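Local coordinates for protein 378aa long hypothetical citrate synthase (Sulfolobus tokodaii, PDB 1VGM) that is a member of the citrate synthase family, with a largely helical fold, and assembles as a dimer of two copies of the chain, at residues A[29-34]-A[50-55]; A[38-43]-A[174-179]; A[180-185]-A[336-341]; A[205-210]-A[342-347]. One frame throughout, in Å; residues are numbered along the deposited sequence.

Contact 1: residues A[29-34]-A[50-55]; sequences LRYRGY and HLMLYG
Arg32 leans over the C-terminal end of helix 45-54 and turns one amino group, NH2, onto two successive backbone carbonyls there. NH2 lies 2.7 Å from Met52 O and 2.7 Å from Leu51 O, both near the guanidinium plane, but the bonds are bent (138° and 124°) and count as weak. A long, positively charged residue suits a place beside carbonyls at a helix terminus. Its CD packs 3.5 Å from Gly55 O, where the helix ends with positive phi. Nearer the backbone of Arg32, the two methyls of Leu51 divide: CD1 touches Arg32 CB at 3.7 Å and the edge of the Tyr34 ring, CD2 meets Tyr31 O. Met52 CE packs obliquely on Tyr31 CD2 at 3.6 Å, while its sulfur SD, 4.9 Å from the Tyr31 ring centroid, makes a Met-aromatic contact; the Tyr31 hydroxyl bonds Ile179 O and Asp183 N. Arg370 of the second subunit hydrogen-bonds Arg32 O. Glycine suits position 33 because at its positive phi a CB would press on the preceding carbonyl O. Arg32 and Gly33 are the corners of a type I' turn, with Tyr31 and Tyr34 doubly hydrogen-bonded, the standard two-residue beta hairpin, packed here against a helix end.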
# COMPACT_ATOMS: atom_id res chain seq x y z
N LEU A 29 1.66 -28.76 2.20
CA LEU A 29 1.11 -27.56 1.57
C LEU A 29 0.34 -27.95 0.32
O LEU A 29 0.86 -28.69 -0.53
CB LEU A 29 2.24 -26.60 1.19
CG LEU A 29 1.85 -25.34 0.42
CD1 LEU A 29 0.88 -24.50 1.23
CD2 LEU A 29 3.09 -24.55 0.09
N ARG A 30 -0.88 -27.45 0.20
CA ARG A 30 -1.67 -27.68 -1.01
C ARG A 30 -2.15 -26.37 -1.63
O ARG A 30 -2.53 -25.45 -0.92
CB ARG A 30 -2.88 -28.56 -0.68
CG ARG A 30 -2.50 -29.94 -0.19
CD ARG A 30 -3.71 -30.77 0.11
NE ARG A 30 -3.32 -32.05 0.70
CZ ARG A 30 -3.76 -32.50 1.87
NH1 ARG A 30 -3.10 -33.48 2.48
NH2 ARG A 30 -4.85 -31.99 2.42
N TYR A 31 -2.11 -26.31 -2.96
CA TYR A 31 -2.78 -25.24 -3.71
C TYR A 31 -4.04 -25.80 -4.37
O TYR A 31 -3.97 -26.68 -5.23
CB TYR A 31 -1.85 -24.69 -4.80
CG TYR A 31 -0.63 -23.92 -4.32
CD1 TYR A 31 0.55 -23.91 -5.08
CD2 TYR A 31 -0.65 -23.18 -3.13
CE1 TYR A 31 1.67 -23.20 -4.67
CE2 TYR A 31 0.48 -22.46 -2.70
CZ TYR A 31 1.64 -22.47 -3.48
OH TYR A 31 2.76 -21.76 -3.08
N ARG A 32 -5.19 -25.29 -3.97
CA ARG A 32 -6.47 -25.82 -4.43
C ARG A 32 -6.48 -27.34 -4.41
O ARG A 32 -6.97 -27.98 -5.34
CB ARG A 32 -6.77 -25.29 -5.84
CG ARG A 32 -7.29 -23.85 -5.87
CD ARG A 32 -8.77 -23.82 -6.23
NE ARG A 32 -9.42 -22.55 -5.88
CZ ARG A 32 -9.28 -21.41 -6.55
NH1 ARG A 32 -9.94 -20.33 -6.18
NH2 ARG A 32 -8.46 -21.35 -7.59
N GLY A 33 -5.93 -27.91 -3.35
CA GLY A 33 -6.11 -29.33 -3.10
C GLY A 33 -4.97 -30.20 -3.60
O GLY A 33 -4.87 -31.37 -3.24
N TYR A 34 -4.10 -29.64 -4.44
CA TYR A 34 -2.99 -30.40 -5.00
C TYR A 34 -1.71 -30.15 -4.20
O TYR A 34 -1.35 -29.00 -3.95
CB TYR A 34 -2.77 -30.00 -6.46
CG TYR A 34 -3.93 -30.35 -7.38
CD1 TYR A 34 -4.15 -31.68 -7.77
CD2 TYR A 34 -4.79 -29.37 -7.86
CE1 TYR A 34 -5.21 -32.01 -8.63
CE2 TYR A 34 -5.85 -29.69 -8.71
CZ TYR A 34 -6.06 -31.00 -9.09
OH TYR A 34 -7.10 -31.31 -9.94
N HIS A 50 -3.36 -20.88 -13.79
CA HIS A 50 -4.73 -21.23 -14.16
C HIS A 50 -5.46 -21.88 -12.99
O HIS A 50 -6.65 -21.66 -12.77
CB HIS A 50 -4.74 -22.18 -15.37
CG HIS A 50 -6.11 -22.48 -15.90
ND1 HIS A 50 -6.94 -23.41 -15.32
CD2 HIS A 50 -6.79 -21.96 -16.95
CE1 HIS A 50 -8.08 -23.46 -15.99
NE2 HIS A 50 -8.02 -22.59 -16.98
N LEU A 51 -4.73 -22.70 -12.24
CA LEU A 51 -5.30 -23.36 -11.06
C LEU A 51 -5.76 -22.31 -10.05
O LEU A 51 -6.92 -22.32 -9.61
CB LEU A 51 -4.27 -24.30 -10.43
CG LEU A 51 -4.62 -25.07 -9.16
CD1 LEU A 51 -5.83 -25.97 -9.40
CD2 LEU A 51 -3.40 -25.89 -8.72
N MET A 52 -4.86 -21.40 -9.68
CA MET A 52 -5.17 -20.42 -8.64
C MET A 52 -6.27 -19.45 -9.06
O MET A 52 -7.10 -19.06 -8.24
CB MET A 52 -3.92 -19.62 -8.25
CG MET A 52 -2.86 -20.40 -7.47
SD MET A 52 -3.48 -21.36 -6.05
CE MET A 52 -2.64 -20.58 -4.71
N LEU A 53 -6.29 -19.05 -10.33
CA LEU A 53 -7.21 -17.99 -10.76
C LEU A 53 -8.55 -18.57 -11.19
O LEU A 53 -9.61 -18.04 -10.84
CB LEU A 53 -6.60 -17.18 -11.90
CG LEU A 53 -5.37 -16.34 -11.54
CD1 LEU A 53 -4.80 -15.68 -12.80
CD2 LEU A 53 -5.74 -15.28 -10.51
N TYR A 54 -8.51 -19.67 -11.94
CA TYR A 54 -9.71 -20.26 -12.50
C TYR A 54 -10.23 -21.44 -11.68
O TYR A 54 -11.40 -21.80 -11.77
CB TYR A 54 -9.45 -20.69 -13.95
CG TYR A 54 -9.17 -19.54 -14.90
CD1 TYR A 54 -7.92 -18.94 -14.94
CD2 TYR A 54 -10.17 -19.04 -15.74
CE1 TYR A 54 -7.65 -17.87 -15.79
CE2 TYR A 54 -9.91 -17.96 -16.61
CZ TYR A 54 -8.65 -17.38 -16.62
OH TYR A 54 -8.38 -16.32 -17.47
N GLY A 55 -9.36 -22.05 -10.88
CA GLY A 55 -9.82 -23.03 -9.91
C GLY A 55 -9.44 -24.48 -10.20
O GLY A 55 -9.46 -25.32 -9.30

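Contact 2: residues A[38-43]-A[174-179]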
# COMPACT_ATOMS: atom_id res chain seq x y z
N ASP A 38 3.62 -32.28 -6.11
CA ASP A 38 3.11 -32.71 -7.41
C ASP A 38 3.14 -31.56 -8.41
O ASP A 38 3.52 -31.73 -9.58
CB ASP A 38 1.68 -33.23 -7.28
CG ASP A 38 1.61 -34.54 -6.54
OD1 ASP A 38 2.58 -35.31 -6.61
OD2 ASP A 38 0.58 -34.80 -5.87
N LEU A 39 2.74 -30.38 -7.94
CA LEU A 39 2.72 -29.20 -8.79
C LEU A 39 4.10 -28.84 -9.32
O LEU A 39 4.27 -28.62 -10.51
CB LEU A 39 2.11 -28.01 -8.03
CG LEU A 39 0.66 -28.28 -7.63
CD1 LEU A 39 0.12 -27.12 -6.81
CD2 LEU A 39 -0.19 -28.50 -8.88
N VAL A 40 5.09 -28.81 -8.43
CA VAL A 40 6.47 -28.56 -8.84
C VAL A 40 6.97 -29.67 -9.77
O VAL A 40 7.50 -29.39 -10.84
CB VAL A 40 7.42 -28.45 -7.60
CG1 VAL A 40 8.88 -28.53 -8.04
CG2 VAL A 40 7.18 -27.12 -6.85
N ASN A 41 6.80 -30.92 -9.35
CA ASN A 41 7.37 -32.04 -10.09
C ASN A 41 6.71 -32.25 -11.45
O ASN A 41 7.38 -32.64 -12.41
CB ASN A 41 7.25 -33.33 -9.27
CG ASN A 41 8.23 -33.37 -8.12
OD1 ASN A 41 7.92 -33.91 -7.05
ND2 ASN A 41 9.41 -32.80 -8.32
N TYR A 42 5.40 -32.03 -11.55
CA TYR A 42 4.66 -32.54 -12.70
C TYR A 42 3.89 -31.46 -13.45
O TYR A 42 3.31 -31.72 -14.50
CB TYR A 42 3.70 -33.64 -12.25
CG TYR A 42 4.40 -34.76 -11.52
CD1 TYR A 42 4.02 -35.12 -10.23
CD2 TYR A 42 5.48 -35.44 -12.10
CE1 TYR A 42 4.70 -36.11 -9.52
CE2 TYR A 42 6.17 -36.43 -11.40
CZ TYR A 42 5.77 -36.76 -10.11
OH TYR A 42 6.48 -37.70 -9.41
N ALA A 43 3.91 -30.24 -12.94
CA ALA A 43 3.18 -29.14 -13.57
C ALA A 43 4.12 -27.98 -13.89
O ALA A 43 5.27 -28.19 -14.28
CB ALA A 43 2.03 -28.68 -12.66
N MET A 174 13.73 -22.10 -11.88
CA MET A 174 13.01 -20.83 -11.79
C MET A 174 11.50 -21.09 -11.75
O MET A 174 10.77 -20.47 -10.96
CB MET A 174 13.35 -19.96 -13.00
CG MET A 174 12.78 -18.54 -12.93
SD MET A 174 13.53 -17.51 -11.64
CE MET A 174 12.07 -17.00 -10.70
N ASP A 175 11.04 -22.01 -12.59
CA ASP A 175 9.64 -22.41 -12.61
C ASP A 175 9.21 -22.99 -11.26
O ASP A 175 8.16 -22.64 -10.72
CB ASP A 175 9.42 -23.45 -13.72
CG ASP A 175 7.98 -23.88 -13.83
OD1 ASP A 175 7.65 -24.99 -13.36
OD2 ASP A 175 7.17 -23.12 -14.40
N ALA A 176 10.03 -23.88 -10.72
CA ALA A 176 9.81 -24.38 -9.36
C ALA A 176 9.71 -23.25 -8.32
O ALA A 176 8.79 -23.22 -7.50
CB ALA A 176 10.92 -25.36 -8.99
N SER A 177 10.65 -22.32 -8.36
CA SER A 177 10.64 -21.19 -7.44
C SER A 177 9.35 -20.38 -7.49
O SER A 177 8.82 -19.99 -6.45
CB SER A 177 11.83 -20.27 -7.73
OG SER A 177 13.05 -20.95 -7.50
N LEU A 178 8.85 -20.12 -8.70
CA LEU A 178 7.62 -19.36 -8.87
C LEU A 178 6.45 -20.10 -8.24
O LEU A 178 5.58 -19.49 -7.62
CB LEU A 178 7.36 -19.11 -10.36
CG LEU A 178 8.34 -18.14 -11.02
CD1 LEU A 178 8.21 -18.20 -12.53
CD2 LEU A 178 8.06 -16.73 -10.51
N ILE A 179 6.43 -21.42 -8.40
CA ILE A 179 5.40 -22.24 -7.77
C ILE A 179 5.54 -22.21 -6.25
O ILE A 179 4.55 -22.08 -5.52
CB ILE A 179 5.48 -23.72 -8.27
CG1 ILE A 179 5.10 -23.78 -9.75
CG2 ILE A 179 4.52 -24.61 -7.47
CD1 ILE A 179 5.21 -25.17 -10.36
O HOH W 1 8.28 -26.72 -11.48
O HOH W 2 8.03 -27.13 -15.29
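Ile179 reaches toward helix 36-42 from helix 168-180 and meets Val40 and Leu39 there, while also touching Leu48 of helix 45-54. Starting at the root, CB lies near Val40 CG2. From there CG2, anti to the backbone N, presses on the same Val40 methyl at 3.7 Å and brushes Leu39 CB at 4.2 Å. The other arm runs out through CG1, with CD1 anti to CA (chi2 177°), and the terminal methyl settles 3.6 Å from Leu39 O, against the backbone of the partner helix. A beta-branched residue suits this spot because its two arms fill neighbouring places on one helix surface. The segments 38-42 and 174-179 run nearly antiparallel, 162° between their directions and 9.5 Å apart at closest approach, part of the helical packing that builds the citrate synthase fold. Where their backbones come nearest, at Val40 and Ala176, the small methyl of alanine suffices: Val40 CG1 meets Ala176 CB at 3.9 Å. Toward the end of helix 36-42 the contact becomes polar. A water donates to Val40 O at 2.9 Å and to Asp175 OD1 at 2.6 Å, joining the helix to a carboxylate. Asp175 CG is anti to the backbone N (chi1 -178°), which swings the acid group across to this side, and OD2 accepts a hydrogen bond from the backbone N of Tyr45. Phe372 of the second subunit packs on Leu39 and Ala43.

Contact 3: residues A[180-185]-A[336-341]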
# COMPACT_ATOMS: atom_id res chain seq x y z
N LEU A 180 6.77 -22.33 -5.76
CA LEU A 180 7.02 -22.56 -4.34
C LEU A 180 6.59 -21.38 -3.46
O LEU A 180 6.13 -21.58 -2.34
CB LEU A 180 8.51 -22.85 -4.11
CG LEU A 180 8.99 -24.27 -4.43
CD1 LEU A 180 10.52 -24.30 -4.56
CD2 LEU A 180 8.53 -25.21 -3.33
N TYR A 181 6.75 -20.17 -3.96
CA TYR A 181 6.48 -18.96 -3.19
C TYR A 181 5.12 -18.32 -3.55
O TYR A 181 4.82 -17.20 -3.11
CB TYR A 181 7.60 -17.94 -3.44
CG TYR A 181 8.78 -18.01 -2.49
CD1 TYR A 181 10.08 -17.77 -2.94
CD2 TYR A 181 8.60 -18.19 -1.11
CE1 TYR A 181 11.16 -17.68 -2.06
CE2 TYR A 181 9.68 -18.11 -0.22
CZ TYR A 181 10.95 -17.85 -0.70
OH TYR A 181 12.02 -17.72 0.16
N THR A 182 4.31 -19.01 -4.35
CA THR A 182 3.07 -18.42 -4.86
C THR A 182 2.09 -17.94 -3.79
O THR A 182 1.53 -16.85 -3.92
CB THR A 182 2.36 -19.42 -5.81
OG1 THR A 182 2.97 -19.35 -7.10
CG2 THR A 182 0.85 -19.10 -5.92
N ASP A 183 1.87 -18.72 -2.75
CA ASP A 183 1.02 -18.28 -1.64
C ASP A 183 1.30 -19.00 -0.33
O ASP A 183 1.74 -20.16 -0.33
CB ASP A 183 -0.45 -18.45 -2.02
CG ASP A 183 -1.38 -17.71 -1.08
OD1 ASP A 183 -1.04 -16.57 -0.68
OD2 ASP A 183 -2.45 -18.25 -0.73
N HIS A 184 1.03 -18.32 0.79
CA HIS A 184 1.22 -18.89 2.12
C HIS A 184 0.76 -17.90 3.19
O HIS A 184 1.32 -16.81 3.31
CB HIS A 184 2.70 -19.25 2.36
CG HIS A 184 2.90 -20.49 3.18
ND1 HIS A 184 2.99 -20.47 4.55
CD2 HIS A 184 3.02 -21.79 2.81
CE1 HIS A 184 3.16 -21.70 5.00
NE2 HIS A 184 3.19 -22.52 3.96
N GLU A 185 -0.26 -18.29 3.95
CA GLU A 185 -0.78 -17.47 5.04
C GLU A 185 -1.22 -16.10 4.53
O GLU A 185 -1.41 -15.92 3.33
CB GLU A 185 0.28 -17.32 6.13
CG GLU A 185 0.68 -18.65 6.78
CD GLU A 185 2.05 -18.59 7.43
OE1 GLU A 185 2.14 -18.15 8.59
OE2 GLU A 185 3.04 -18.98 6.78
N ALA A 336 8.65 -11.62 -4.62
CA ALA A 336 7.51 -10.80 -5.04
C ALA A 336 7.01 -11.28 -6.39
O ALA A 336 5.80 -11.33 -6.65
CB ALA A 336 7.93 -9.35 -5.12
N LEU A 337 7.95 -11.65 -7.26
CA LEU A 337 7.63 -12.12 -8.59
C LEU A 337 6.75 -13.36 -8.54
O LEU A 337 5.87 -13.55 -9.39
CB LEU A 337 8.92 -12.45 -9.35
CG LEU A 337 8.70 -12.99 -10.76
CD1 LEU A 337 8.11 -11.91 -11.66
CD2 LEU A 337 10.01 -13.50 -11.33
N SER A 338 7.00 -14.22 -7.56
CA SER A 338 6.19 -15.41 -7.36
C SER A 338 4.88 -15.11 -6.60
O SER A 338 3.80 -15.55 -7.02
CB SER A 338 7.00 -16.46 -6.60
OG SER A 338 6.16 -17.47 -6.06
N ARG A 339 4.99 -14.36 -5.50
CA ARG A 339 3.87 -14.19 -4.57
C ARG A 339 2.76 -13.33 -5.19
O ARG A 339 1.63 -13.32 -4.71
CB ARG A 339 4.37 -13.57 -3.26
CG ARG A 339 3.28 -13.24 -2.21
CD ARG A 339 2.42 -14.44 -1.82
NE ARG A 339 3.24 -15.58 -1.42
CZ ARG A 339 3.57 -15.87 -0.16
NH1 ARG A 339 3.13 -15.11 0.84
NH2 ARG A 339 4.34 -16.93 0.10
N VAL A 340 3.08 -12.62 -6.27
CA VAL A 340 2.09 -11.77 -6.92
C VAL A 340 0.89 -12.59 -7.39
O VAL A 340 -0.25 -12.09 -7.39
CB VAL A 340 2.70 -11.00 -8.12
CG1 VAL A 340 3.02 -11.95 -9.27
CG2 VAL A 340 1.75 -9.90 -8.56
N LEU A 341 1.12 -13.84 -7.79
CA LEU A 341 0.01 -14.72 -8.15
C LEU A 341 -0.95 -14.89 -6.97
O LEU A 341 -2.17 -14.78 -7.12
CB LEU A 341 0.52 -16.09 -8.60
CG LEU A 341 -0.57 -17.13 -8.92
CD1 LEU A 341 -1.58 -16.57 -9.93
CD2 LEU A 341 0.09 -18.39 -9.49
O HOH W 3 4.57 -20.10 -0.67
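Arg339 and the carbonyl of Tyr181 form the firm centre of this contact. Arg339 NE donates to Tyr181 O at 2.8 Å in a fairly straight bond (158°) lying close to the guanidinium plane, and NH2 adds a weak second bond to the same oxygen. The chain curls through chi2 and chi3, both near +55°, which brings the guanidinium back over the loop, so that one face covers His184 N, 3.6 Å from its plane; that buried amide has no hydrogen-bond partner in the model. Packing is also close where the threonine methyl, Thr182 CG2, meets the leucine methyl, Leu341 CD2, at 3.7 Å, while Thr182 OG1 turns to Leu178 O. Ser338, small enough to sit against the loop, turns its hydroxyl to the same oxygen. Around NH2 the contact is looser and watered: one water donates to Leu180 O at 2.7 Å and to Asp183 O at 2.9 Å, and takes a weak bond from NH2. A sulfate ion, probably from the crystallisation liquor, lies about 5 Å from the Arg339 side chain. Within the loop that follows helix 168-180 and crosses helix 331-353, His184 NE2 pairs with Tyr262 OH, and ND1 donates to Glu185 OE2 at 2.7 Å, a His-carboxylate hydrogen bond.

Contact 4: residues A[205-210]-A[342-347]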
# COMPACT_ATOMS: atom_id res chain seq x y z
N SER A 205 -2.56 -0.90 -8.20
CA SER A 205 -2.37 -0.21 -6.93
C SER A 205 -2.53 -1.15 -5.73
O SER A 205 -1.94 -0.91 -4.68
CB SER A 205 -3.35 0.96 -6.81
OG SER A 205 -3.16 1.89 -7.86
N CYS A 206 -3.31 -2.22 -5.88
CA CYS A 206 -3.39 -3.22 -4.82
C CYS A 206 -2.07 -3.95 -4.67
O CYS A 206 -1.66 -4.31 -3.56
CB CYS A 206 -4.49 -4.24 -5.11
SG CYS A 206 -6.15 -3.54 -5.08
N ILE A 207 -1.39 -4.16 -5.79
CA ILE A 207 -0.04 -4.70 -5.75
C ILE A 207 0.95 -3.68 -5.23
O ILE A 207 1.85 -4.01 -4.45
CB ILE A 207 0.41 -5.19 -7.14
CG1 ILE A 207 -0.53 -6.30 -7.63
CG2 ILE A 207 1.81 -5.76 -7.07
CD1 ILE A 207 -0.78 -7.39 -6.60
N VAL A 208 0.79 -2.42 -5.63
CA VAL A 208 1.56 -1.34 -5.01
C VAL A 208 1.55 -1.47 -3.48
O VAL A 208 2.59 -1.46 -2.83
CB VAL A 208 1.00 0.05 -5.39
CG1 VAL A 208 1.63 1.12 -4.51
CG2 VAL A 208 1.29 0.35 -6.86
N ALA A 209 0.35 -1.60 -2.92
CA ALA A 209 0.19 -1.66 -1.47
C ALA A 209 0.95 -2.85 -0.88
O ALA A 209 1.71 -2.69 0.08
CB ALA A 209 -1.30 -1.75 -1.12
N ALA A 210 0.75 -4.03 -1.47
CA ALA A 210 1.46 -5.23 -1.04
C ALA A 210 2.97 -4.99 -1.00
O ALA A 210 3.66 -5.39 -0.06
CB ALA A 210 1.15 -6.40 -1.99
N GLY A 342 -0.38 -15.17 -5.81
CA GLY A 342 -1.17 -15.24 -4.60
C GLY A 342 -1.84 -13.93 -4.24
O GLY A 342 -3.02 -13.92 -3.90
N TRP A 343 -1.11 -12.81 -4.30
CA TRP A 343 -1.75 -11.52 -4.06
C TRP A 343 -2.96 -11.33 -4.97
O TRP A 343 -4.04 -10.95 -4.51
CB TRP A 343 -0.77 -10.36 -4.27
CG TRP A 343 0.34 -10.28 -3.24
CD1 TRP A 343 0.30 -10.73 -1.94
CD2 TRP A 343 1.65 -9.73 -3.43
NE1 TRP A 343 1.50 -10.49 -1.32
CE2 TRP A 343 2.35 -9.88 -2.21
CE3 TRP A 343 2.31 -9.15 -4.52
CZ2 TRP A 343 3.69 -9.46 -2.05
CZ3 TRP A 343 3.64 -8.73 -4.36
CH2 TRP A 343 4.31 -8.89 -3.14
N LEU A 344 -2.79 -11.58 -6.27
CA LEU A 344 -3.87 -11.36 -7.23
C LEU A 344 -5.03 -12.33 -6.98
O LEU A 344 -6.19 -11.93 -7.01
CB LEU A 344 -3.35 -11.55 -8.66
CG LEU A 344 -2.37 -10.50 -9.20
CD1 LEU A 344 -1.78 -11.01 -10.50
CD2 LEU A 344 -3.08 -9.16 -9.41
N ALA A 345 -4.72 -13.59 -6.72
CA ALA A 345 -5.77 -14.58 -6.45
C ALA A 345 -6.60 -14.16 -5.23
O ALA A 345 -7.82 -14.31 -5.22
CB ALA A 345 -5.16 -15.96 -6.23
N HIS A 346 -5.94 -13.63 -4.21
CA HIS A 346 -6.61 -13.26 -2.97
C HIS A 346 -7.52 -12.03 -3.11
O HIS A 346 -8.60 -12.00 -2.54
CB HIS A 346 -5.59 -13.00 -1.86
CG HIS A 346 -5.17 -14.23 -1.13
ND1 HIS A 346 -5.96 -14.85 -0.18
CD2 HIS A 346 -4.04 -14.97 -1.22
CE1 HIS A 346 -5.34 -15.93 0.27
NE2 HIS A 346 -4.17 -16.02 -0.34
N ILE A 347 -7.07 -11.02 -3.85
CA ILE A 347 -7.89 -9.82 -3.97
C ILE A 347 -9.07 -10.03 -4.92
O ILE A 347 -10.11 -9.39 -4.78
CB ILE A 347 -7.06 -8.58 -4.44
CG1 ILE A 347 -6.34 -8.88 -5.75
CG2 ILE A 347 -6.06 -8.19 -3.36
CD1 ILE A 347 -5.53 -7.70 -6.30
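Ala210 sets its methyl on the indole of Trp343, a CH-pi contact in which CB stands 3.7 Å from the centroid of the six-membered ring of Trp343, almost straight above it. An alanine is well chosen here, since its single methyl can lie over a flat ring without pushing the helices apart. Ile207, one turn back on the same helix, uses its longer arm: CG1 is anti to the carbonyl carbon, and a turn at chi2 (-49°) folds CD1 toward the partner. That methyl touches Trp343 CB at 3.8 Å and Leu344 CD2 at 4.0 Å, filling the angle between the tryptophan root and the leucine tip; the Ile207 and Leu344 side chains cross at about a right angle. Ile347 takes a less common conformation, its CG1 in the crowded position between the backbone N and the carbonyl carbon (chi1 55°). The chain then runs straight on to CD1, which arrives at Cys206 CB, 3.8 Å away. Nothing polar bonds across the interface, as befits its buried setting. The segment axes are inclined at 122° and approach to 10.5 Å, wide enough to take these side chains between them. Helix 188-197 closes one side, with Ala196 and Ser197 against Cys206 and a weak hydrogen bond between Trp343 NE1 and Ser189 OG. Phe101 of helix 93-108 packs on Ile207, and Val208 faces Val208 of the second subunit, placing helix 203-214 between helix 331-353 and the dimer partner.

How the contacts relate
All four contacts belong to the helical body of the citrate synthase fold. The centres of contacts 1, 2 and 3 lie about 12 to 13 Å from one another; that of contact 4 is about 11 Å from the centre of contact 3 but about 21 Å from that of contact 2, which it does not touch. Contact 3, its centre about 5 Å from the centre of the chain, meets each of the others. Contacts 3 and 4 share helix 331-353, and a probable hydrogen bond, Asp183 OD2 to His346 NE2, joins them; Leu53 packing on Ala345 joins contacts 1 and 4. Along the chain, contacts 1 and 2 alternate, as do 3 and 4, so distant parts of the sequence interlock. Contacts 1, 2 and 4 also touch the second subunit.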